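Local coordinates for putative rhamnosidase (Streptomyces avermitilis, PDB 3W5M), which hydrolyses terminal non-reducing alpha-L-rhamnose residues from alpha-L-rhamnosides, including citrus flavonoid glycosides and gum arabic, and binds L-rhamnose through a calcium-dependent carbohydrate-binding module, at residues A[148-154]-A[228-234]; A[176-180]-A[201-205]; A[179-185]-A[223-229]. All coordinates share one frame. Numbering follows the deposited sequence.

Contact 1 (A[148-154]-A[228-234]). With CA (calcium ion), chain B.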
loop_
_atom_site.group_PDB
_atom_site.type_symbol
_atom_site.label_atom_id
_atom_site.label_comp_id
_atom_site.label_asym_id
_atom_site.label_seq_id
_atom_site.Cartn_x
_atom_site.Cartn_y
_atom_site.Cartn_z
ATOM N N PRO A 148 -30.375 28.479 21.616
ATOM C CA PRO A 148 -30.195 27.491 20.552
ATOM C C PRO A 148 -28.973 26.577 20.684
ATOM O O PRO A 148 -29.015 25.431 20.208
ATOM C CB PRO A 148 -30.123 28.358 19.272
ATOM C CG PRO A 148 -30.755 29.661 19.667
ATOM C CD PRO A 148 -30.356 29.861 21.097
ATOM N N ALA A 149 -27.918 27.052 21.330
ATOM C CA ALA A 149 -26.729 26.239 21.548
ATOM C C ALA A 149 -27.049 25.046 22.467
ATOM O O ALA A 149 -26.425 23.995 22.366
ATOM C CB ALA A 149 -25.597 27.085 22.114
ATOM N N ASN A 150 -28.067 25.210 23.304
ATOM C CA ASN A 150 -28.557 24.134 24.168
ATOM C C ASN A 150 -29.653 23.319 23.478
ATOM O O ASN A 150 -29.544 22.093 23.361
ATOM C CB ASN A 150 -29.035 24.713 25.514
ATOM C CG ASN A 150 -29.478 23.635 26.494
ATOM O OD1 ASN A 150 -30.663 23.489 26.768
ATOM N ND2 ASN A 150 -28.521 22.861 27.011
ATOM N N SER A 151 -30.703 23.992 23.005
ATOM C CA SER A 151 -31.841 23.301 22.408
ATOM C C SER A 151 -32.645 24.236 21.497
ATOM O O SER A 151 -32.958 25.351 21.879
ATOM C CB SER A 151 -32.764 22.748 23.513
ATOM O OG SER A 151 -33.686 21.843 22.946
ATOM N N ALA A 152 -32.961 23.770 20.302
ATOM C CA ALA A 152 -33.845 24.477 19.392
ATOM C C ALA A 152 -34.766 23.433 18.776
ATOM O O ALA A 152 -34.417 22.241 18.772
ATOM C CB ALA A 152 -33.024 25.189 18.318
ATOM N N PRO A 153 -35.957 23.855 18.277
ATOM C CA PRO A 153 -36.866 22.888 17.630
ATOM C C PRO A 153 -36.243 22.269 16.375
ATOM O O PRO A 153 -35.309 22.848 15.798
ATOM C CB PRO A 153 -38.085 23.749 17.242
ATOM C CG PRO A 153 -37.584 25.173 17.233
ATOM C CD PRO A 153 -36.554 25.211 18.325
ATOM N N ALA A 154 -36.769 21.122 15.946
ATOM C CA ALA A 154 -36.371 20.512 14.678
ATOM C C ALA A 154 -37.112 21.233 13.539
ATOM O O ALA A 154 -38.194 20.803 13.095
ATOM C CB ALA A 154 -36.703 19.024 14.654
ATOM N N ASN A 228 -32.516 22.396 11.579
ATOM C CA ASN A 228 -32.072 21.569 12.703
ATOM C C ASN A 228 -32.786 20.234 12.568
ATOM O O ASN A 228 -34.011 20.209 12.392
ATOM C CB ASN A 228 -32.442 22.264 14.010
ATOM C CG ASN A 228 -31.937 21.529 15.258
ATOM O OD1 ASN A 228 -31.014 20.726 15.205
ATOM N ND2 ASN A 228 -32.553 21.834 16.396
ATOM N N ALA A 229 -32.029 19.138 12.638
ATOM C CA ALA A 229 -32.544 17.792 12.300
ATOM C C ALA A 229 -33.401 17.152 13.387
ATOM O O ALA A 229 -34.255 16.290 13.114
ATOM C CB ALA A 229 -31.391 16.876 11.938
ATOM N N SER A 230 -33.176 17.557 14.625
ATOM C CA SER A 230 -33.945 17.045 15.737
ATOM C C SER A 230 -33.864 18.052 16.872
ATOM O O SER A 230 -33.016 18.947 16.855
ATOM C CB SER A 230 -33.372 15.700 16.189
ATOM O OG SER A 230 -32.038 15.887 16.604
ATOM N N VAL A 231 -34.730 17.905 17.866
ATOM C CA VAL A 231 -34.706 18.798 19.013
ATOM C C VAL A 231 -33.358 18.678 19.721
ATOM O O VAL A 231 -32.934 17.580 20.108
ATOM C CB VAL A 231 -35.879 18.508 19.981
ATOM C CG1 VAL A 231 -35.763 19.347 21.246
ATOM C CG2 VAL A 231 -37.203 18.791 19.298
ATOM N N GLY A 232 -32.695 19.821 19.890
ATOM C CA GLY A 232 -31.341 19.888 20.393
ATOM C C GLY A 232 -30.649 21.076 19.749
ATOM O O GLY A 232 -31.325 21.901 19.131
ATOM N N PRO A 233 -29.318 21.171 19.896
ATOM C CA PRO A 233 -28.531 22.349 19.452
ATOM C C PRO A 233 -28.672 22.689 17.970
ATOM O O PRO A 233 -28.768 21.798 17.136
ATOM C CB PRO A 233 -27.093 21.970 19.788
ATOM C CG PRO A 233 -27.208 20.962 20.895
ATOM C CD PRO A 233 -28.484 20.199 20.635
ATOM N N ALA A 234 -28.723 23.978 17.668
ATOM C CA ALA A 234 -28.779 24.430 16.285
ATOM C C ALA A 234 -28.003 25.701 16.197
ATOM O O ALA A 234 -27.884 26.459 17.171
ATOM C CB ALA A 234 -30.213 24.675 15.822
HETATM CA CA CA B . -28.932 19.800 15.712
HETATM O O HOH W 1 -30.258 18.678 17.390
HETATM O O HOH W 2 -28.156 17.328 15.686
HETATM O O HOH W 3 -26.987 19.076 17.321
#

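Contact 2 (A[176-180]-A[201-205]). With CA (calcium ion), chain B.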
loop_
_atom_site.group_PDB
_atom_site.type_symbol
_atom_site.label_atom_id
_atom_site.label_comp_id
_atom_site.label_asym_id
_atom_site.label_seq_id
_atom_site.Cartn_x
_atom_site.Cartn_y
_atom_site.Cartn_z
ATOM N N ILE A 176 -18.329 28.021 5.647
ATOM C CA ILE A 176 -19.675 27.935 6.227
ATOM C C ILE A 176 -19.885 26.533 6.804
ATOM O O ILE A 176 -19.431 25.530 6.247
ATOM C CB ILE A 176 -20.754 28.315 5.184
ATOM C CG1 ILE A 176 -22.179 28.290 5.777
ATOM C CG2 ILE A 176 -20.679 27.386 3.978
ATOM C CD1 ILE A 176 -23.202 29.117 5.021
ATOM N N SER A 177 -20.540 26.475 7.954
ATOM C CA SER A 177 -20.918 25.216 8.539
ATOM C C SER A 177 -22.282 25.379 9.215
ATOM O O SER A 177 -22.625 26.489 9.618
ATOM C CB SER A 177 -19.872 24.836 9.592
ATOM O OG SER A 177 -20.082 23.503 10.034
ATOM N N ALA A 178 -23.052 24.295 9.348
ATOM C CA ALA A 178 -24.295 24.408 10.126
ATOM C C ALA A 178 -24.573 23.133 10.876
ATOM O O ALA A 178 -24.277 22.052 10.387
ATOM C CB ALA A 178 -25.488 24.742 9.232
ATOM N N ASP A 179 -25.141 23.298 12.059
ATOM C CA ASP A 179 -25.807 22.231 12.780
ATOM C C ASP A 179 -27.317 22.434 12.521
ATOM O O ASP A 179 -27.931 23.273 13.185
ATOM C CB ASP A 179 -25.493 22.423 14.271
ATOM C CG ASP A 179 -26.066 21.302 15.150
ATOM O OD1 ASP A 179 -26.984 20.624 14.690
ATOM O OD2 ASP A 179 -25.630 21.144 16.299
ATOM N N ASN A 180 -27.955 21.705 11.588
ATOM C CA ASN A 180 -27.391 20.560 10.864
ATOM C C ASN A 180 -27.096 20.753 9.395
ATOM O O ASN A 180 -26.142 20.158 8.882
ATOM C CB ASN A 180 -28.330 19.354 11.006
ATOM C CG ASN A 180 -28.384 18.865 12.428
ATOM O OD1 ASN A 180 -29.304 19.204 13.182
ATOM N ND2 ASN A 180 -27.346 18.130 12.834
ATOM N N GLU A 201 -23.388 14.686 11.292
ATOM C CA GLU A 201 -22.630 15.675 12.067
ATOM C C GLU A 201 -21.727 16.529 11.159
ATOM O O GLU A 201 -20.568 16.824 11.479
ATOM C CB GLU A 201 -21.864 15.029 13.230
ATOM C CG GLU A 201 -22.795 14.503 14.318
ATOM C CD GLU A 201 -22.080 13.828 15.481
ATOM O OE1 GLU A 201 -20.838 13.912 15.590
ATOM O OE2 GLU A 201 -22.785 13.210 16.309
ATOM N N GLY A 202 -22.295 16.915 10.019
ATOM C CA GLY A 202 -21.652 17.800 9.065
ATOM C C GLY A 202 -21.158 19.120 9.610
ATOM O O GLY A 202 -20.272 19.735 9.013
ATOM N N TRP A 203 -21.697 19.558 10.750
ATOM C CA TRP A 203 -21.241 20.813 11.367
ATOM C C TRP A 203 -19.761 20.769 11.733
ATOM O O TRP A 203 -19.110 21.816 11.850
ATOM C CB TRP A 203 -22.081 21.166 12.588
ATOM C CG TRP A 203 -22.103 20.106 13.647
ATOM C CD1 TRP A 203 -23.049 19.145 13.833
ATOM C CD2 TRP A 203 -21.131 19.930 14.685
ATOM N NE1 TRP A 203 -22.717 18.360 14.928
ATOM C CE2 TRP A 203 -21.549 18.832 15.474
ATOM C CE3 TRP A 203 -19.952 20.603 15.030
ATOM C CZ2 TRP A 203 -20.823 18.390 16.588
ATOM C CZ3 TRP A 203 -19.232 20.160 16.132
ATOM C CH2 TRP A 203 -19.675 19.072 16.904
ATOM N N ARG A 204 -19.245 19.548 11.938
ATOM C CA ARG A 204 -17.817 19.322 12.196
ATOM C C ARG A 204 -16.918 19.645 11.030
ATOM O O ARG A 204 -15.703 19.828 11.220
ATOM C CB ARG A 204 -17.575 17.865 12.560
ATOM C CG ARG A 204 -18.237 17.426 13.850
ATOM C CD ARG A 204 -17.802 16.008 14.182
ATOM N NE ARG A 204 -18.592 15.461 15.274
ATOM C CZ ARG A 204 -18.361 15.688 16.561
ATOM N NH1 ARG A 204 -17.343 16.457 16.944
ATOM N NH2 ARG A 204 -19.158 15.135 17.464
ATOM N N ARG A 205 -17.489 19.691 9.827
ATOM C CA ARG A 205 -16.688 19.774 8.597
ATOM C C ARG A 205 -17.140 20.933 7.733
ATOM O O ARG A 205 -17.864 20.734 6.750
ATOM C CB ARG A 205 -16.693 18.448 7.805
ATOM C CG ARG A 205 -16.021 17.294 8.560
ATOM C CD ARG A 205 -16.232 15.930 7.925
ATOM N NE ARG A 205 -17.642 15.589 7.775
ATOM C CZ ARG A 205 -18.394 15.019 8.712
ATOM N NH1 ARG A 205 -17.883 14.709 9.902
ATOM N NH2 ARG A 205 -19.676 14.765 8.457
HETATM CA CA CA B . -28.932 19.800 15.712
HETATM O O HOH W 4 -20.380 22.517 5.188
HETATM O O HOH W 5 -21.612 21.969 7.736
HETATM O O HOH W 3 -26.987 19.076 17.321
HETATM O O HOH W 6 -24.617 18.824 10.924
HETATM O O HOH W 7 -25.392 16.857 14.936
HETATM O O HOH W 2 -28.156 17.328 15.686
HETATM O O HOH W 1 -30.258 18.678 17.390
#

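Contact 3 (A[179-185]-A[223-229]). With CA (calcium ion), chain B.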
loop_
_atom_site.group_PDB
_atom_site.type_symbol
_atom_site.label_atom_id
_atom_site.label_comp_id
_atom_site.label_asym_id
_atom_site.label_seq_id
_atom_site.Cartn_x
_atom_site.Cartn_y
_atom_site.Cartn_z
ATOM N N ASP A 179 -25.141 23.298 12.059
ATOM C CA ASP A 179 -25.807 22.231 12.780
ATOM C C ASP A 179 -27.317 22.434 12.521
ATOM O O ASP A 179 -27.931 23.273 13.185
ATOM C CB ASP A 179 -25.493 22.423 14.271
ATOM C CG ASP A 179 -26.066 21.302 15.150
ATOM O OD1 ASP A 179 -26.984 20.624 14.690
ATOM O OD2 ASP A 179 -25.630 21.144 16.299
ATOM N N ASN A 180 -27.955 21.705 11.588
ATOM C CA ASN A 180 -27.391 20.560 10.864
ATOM C C ASN A 180 -27.096 20.753 9.395
ATOM O O ASN A 180 -26.142 20.158 8.882
ATOM C CB ASN A 180 -28.330 19.354 11.006
ATOM C CG ASN A 180 -28.384 18.865 12.428
ATOM O OD1 ASN A 180 -29.304 19.204 13.182
ATOM N ND2 ASN A 180 -27.346 18.130 12.834
ATOM N N VAL A 181 -27.910 21.553 8.708
ATOM C CA VAL A 181 -27.696 21.761 7.262
ATOM C C VAL A 181 -27.980 23.199 6.847
ATOM O O VAL A 181 -28.643 23.950 7.586
ATOM C CB VAL A 181 -28.575 20.830 6.380
ATOM C CG1 VAL A 181 -28.183 19.364 6.549
ATOM C CG2 VAL A 181 -30.066 21.043 6.642
ATOM N N TYR A 182 -27.513 23.569 5.653
ATOM C CA TYR A 182 -27.679 24.935 5.159
ATOM C C TYR A 182 -27.864 24.957 3.638
ATOM O O TYR A 182 -27.519 23.992 2.950
ATOM C CB TYR A 182 -26.495 25.812 5.568
ATOM C CG TYR A 182 -25.183 25.341 4.988
ATOM C CD1 TYR A 182 -24.819 25.673 3.687
ATOM C CD2 TYR A 182 -24.320 24.533 5.726
ATOM C CE1 TYR A 182 -23.630 25.220 3.134
ATOM C CE2 TYR A 182 -23.121 24.084 5.187
ATOM C CZ TYR A 182 -22.781 24.438 3.886
ATOM O OH TYR A 182 -21.603 23.980 3.344
ATOM N N ALA A 183 -28.429 26.053 3.128
ATOM C CA ALA A 183 -28.386 26.368 1.693
ATOM C C ALA A 183 -28.137 27.874 1.602
ATOM O O ALA A 183 -28.909 28.667 2.136
ATOM C CB ALA A 183 -29.693 25.991 1.012
ATOM N N VAL A 184 -27.026 28.258 0.992
ATOM C CA VAL A 184 -26.639 29.658 0.948
ATOM C C VAL A 184 -26.621 30.177 -0.500
ATOM O O VAL A 184 -26.245 29.437 -1.432
ATOM C CB VAL A 184 -25.295 29.899 1.692
ATOM C CG1 VAL A 184 -24.211 28.936 1.200
ATOM C CG2 VAL A 184 -24.864 31.346 1.567
ATOM N N SER A 185 -27.065 31.422 -0.656
ATOM C CA SER A 185 -27.106 32.120 -1.946
ATOM C C SER A 185 -26.494 33.510 -1.867
ATOM O O SER A 185 -26.469 34.139 -0.802
ATOM C CB SER A 185 -28.546 32.188 -2.459
ATOM O OG SER A 185 -29.365 32.971 -1.603
ATOM N N ALA A 223 -28.177 35.152 1.611
ATOM C CA ALA A 223 -29.359 34.536 2.196
ATOM C C ALA A 223 -29.072 33.095 2.505
ATOM O O ALA A 223 -28.411 32.382 1.728
ATOM C CB ALA A 223 -30.556 34.674 1.247
ATOM N N VAL A 224 -29.586 32.622 3.638
ATOM C CA VAL A 224 -29.227 31.283 4.085
ATOM C C VAL A 224 -30.492 30.695 4.648
ATOM O O VAL A 224 -31.178 31.363 5.399
ATOM C CB VAL A 224 -28.147 31.357 5.202
ATOM C CG1 VAL A 224 -27.956 30.025 5.901
ATOM C CG2 VAL A 224 -26.820 31.782 4.613
ATOM N N SER A 225 -30.825 29.477 4.238
ATOM C CA SER A 225 -31.757 28.627 5.024
ATOM C C SER A 225 -30.911 27.631 5.814
ATOM O O SER A 225 -29.852 27.219 5.358
ATOM C CB SER A 225 -32.765 27.907 4.120
ATOM O OG SER A 225 -32.112 26.998 3.241
ATOM N N ALA A 226 -31.344 27.288 7.024
ATOM C CA ALA A 226 -30.637 26.305 7.823
ATOM C C ALA A 226 -31.686 25.501 8.558
ATOM O O ALA A 226 -32.709 26.051 8.981
ATOM C CB ALA A 226 -29.697 26.985 8.808
ATOM N N SER A 227 -31.424 24.204 8.722
ATOM C CA SER A 227 -32.393 23.313 9.356
ATOM C C SER A 227 -31.759 22.546 10.500
ATOM O O SER A 227 -30.610 22.093 10.407
ATOM C CB SER A 227 -32.992 22.343 8.336
ATOM O OG SER A 227 -33.644 23.081 7.308
ATOM N N ASN A 228 -32.516 22.396 11.579
ATOM C CA ASN A 228 -32.072 21.569 12.703
ATOM C C ASN A 228 -32.786 20.234 12.568
ATOM O O ASN A 228 -34.011 20.209 12.392
ATOM C CB ASN A 228 -32.442 22.264 14.010
ATOM C CG ASN A 228 -31.937 21.529 15.258
ATOM O OD1 ASN A 228 -31.014 20.726 15.205
ATOM N ND2 ASN A 228 -32.553 21.834 16.396
ATOM N N ALA A 229 -32.029 19.138 12.638
ATOM C CA ALA A 229 -32.544 17.792 12.300
ATOM C C ALA A 229 -33.401 17.152 13.387
ATOM O O ALA A 229 -34.255 16.290 13.114
ATOM C CB ALA A 229 -31.391 16.876 11.938
HETATM CA CA CA B . -28.932 19.800 15.712
HETATM O O HOH W 3 -26.987 19.076 17.321
HETATM O O HOH W 2 -28.156 17.328 15.686
HETATM O O HOH W 1 -30.258 18.678 17.390
#

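Contact 1 (A[148-154]-A[228-234])
A154 gives up more surface to this contact than any other residue. Its methyl group lies against the loop residues 229-231, with CB 3.6 Å from CA of S230 and 4.0 Å from O of A229, and its CA makes a CA-H...O contact of 3.3 Å with O of N228. A small residue suits a place where two backbones pass so closely. A152 forms a single antiparallel bridge with G232: N of A152 donates to O of G232 (2.7 Å), and N of G232 to O of A152 (3.2 Å). At the backbone angles of G232 a CB would jam against the preceding carbonyl, so glycine is required here. CB of A152 also meets CB of A234 at 3.8 Å, both methyls resting on W142 of strand 139-142. N228 joins these two loops of the CBM67 module to its calcium site. Its ND2 donates to O of P153 across the contact and to O of G232 within its own loop, 3.0 Å in each case, while OD1 binds the calcium at 2.3 Å. O of P233 ligates the same ion at 2.5 Å, and D179 and N180 complete the protein ligands. An uncharged carboxamide can donate and coordinate at once; with ND2 held by backbone carbonyls, OD1 is turned to the metal, so the fold of the loops and the geometry of the site are coupled.

Contact 2 (A[176-180]-A[201-205])
One direct hydrogen bond crosses this contact: OG of S177 donates to O of W203 at 2.7 Å, a serine in the t rotamer reaching from strand 171-179 to the short 3-10 turn 202-204. Water carries much of the remaining polar contact. Water 5 joins N of A178 (3.2 Å) to O of G202 (2.9 Å), and water 6 lies between O of N180 (2.9 Å) and N of W203 (3.0 Å). Packing centres on W203, whose CB sits 3.2 Å from O of A178. OD2 of D179 lies over one face of the indole, and CG of D179 is 3.9 Å from CD1 of W203. These residues form part of the rhamnose site of the CBM67 beta-sandwich: D179, N180 and W203 all bind the sugar, and an aromatic ring is well suited to a carbohydrate surface. At the end of the strand, D179 and the next residue N180 coordinate the calcium, OD1 of D179 at 2.4 Å and OD1 of N180 at 2.6 Å. OD2 of D179 is held by W292, which also packs edge-to-face with W203. Within segment 201-205, E201, just before the 3-10 turn, pairs with R204 in a salt bridge, OE1 of E201 lying 2.7 Å from NE of R204.

Contact 3 (A[179-185]-A[223-229])
A cis peptide bond links D179 to N180, rare before a residue other than proline, and it falls where the chain leaves one sheet of the module for the other. A classic beta bulge follows at once: N180 and V181 both face S227, whose O accepts from N of N180 (2.9 Å) and from N of V181 (3.2 Å). At this corner the adjacent side chains of D179 and N180, and N228 after the partner strand, converge on one ion: OD1 of D179, N180 and N228 lie 2.4, 2.6 and 2.3 Å from the calcium. OD1 of N180 also accepts from N of A229 (2.8 Å), a double task that suits an amide oxygen. Beyond the bulge, strands 181-185 and 223-227 run antiparallel, their axes 4.6 Å apart at closest approach and their directions 170° apart. They lie side by side within one of the two facing sheets of the CBM67 beta-sandwich. A183 and S225 form a hydrogen-bonded pair, N of A183 to O of S225 at 2.9 Å and N of S225 to O of A183 at 3.0 Å; S185 pairs likewise with A223. Y182, V184, V224 and A226 occupy the face turned to the other sheet, where V184 CG2 meets V224 CG2 at 3.6 Å, Y182 reaches I176, and V224 and A226 touch W236. Valine, alanine and the tyrosine ring fit this largely apolar interior. The opposite face bears V181, A183, S185, A223, S225 and S227, mostly small or hydroxylated; OG of S185 hydrogen-bonds to R269 and OG of S227 to T156.

All three contacts meet at one calcium ion in the CBM67 module but approach it from different depths. Contact 3 is the most buried, regular sheet pairing with an apolar face turned inward. Contact 1 is partly buried and made of loops, held by backbone bonds and an asparagine amide. Contact 2, also partly buried, relies on water and on a tryptophan of the rhamnose site. Contacts 2 and 3 share D179 and N180, at the passage from strand 171-179 to strand 181-186, and I176 of contact 2 packs on Y182 and V184 of contact 3. Contacts 1 and 3 share N228 and A229, so strand 218-227 runs directly into the metal-binding loop.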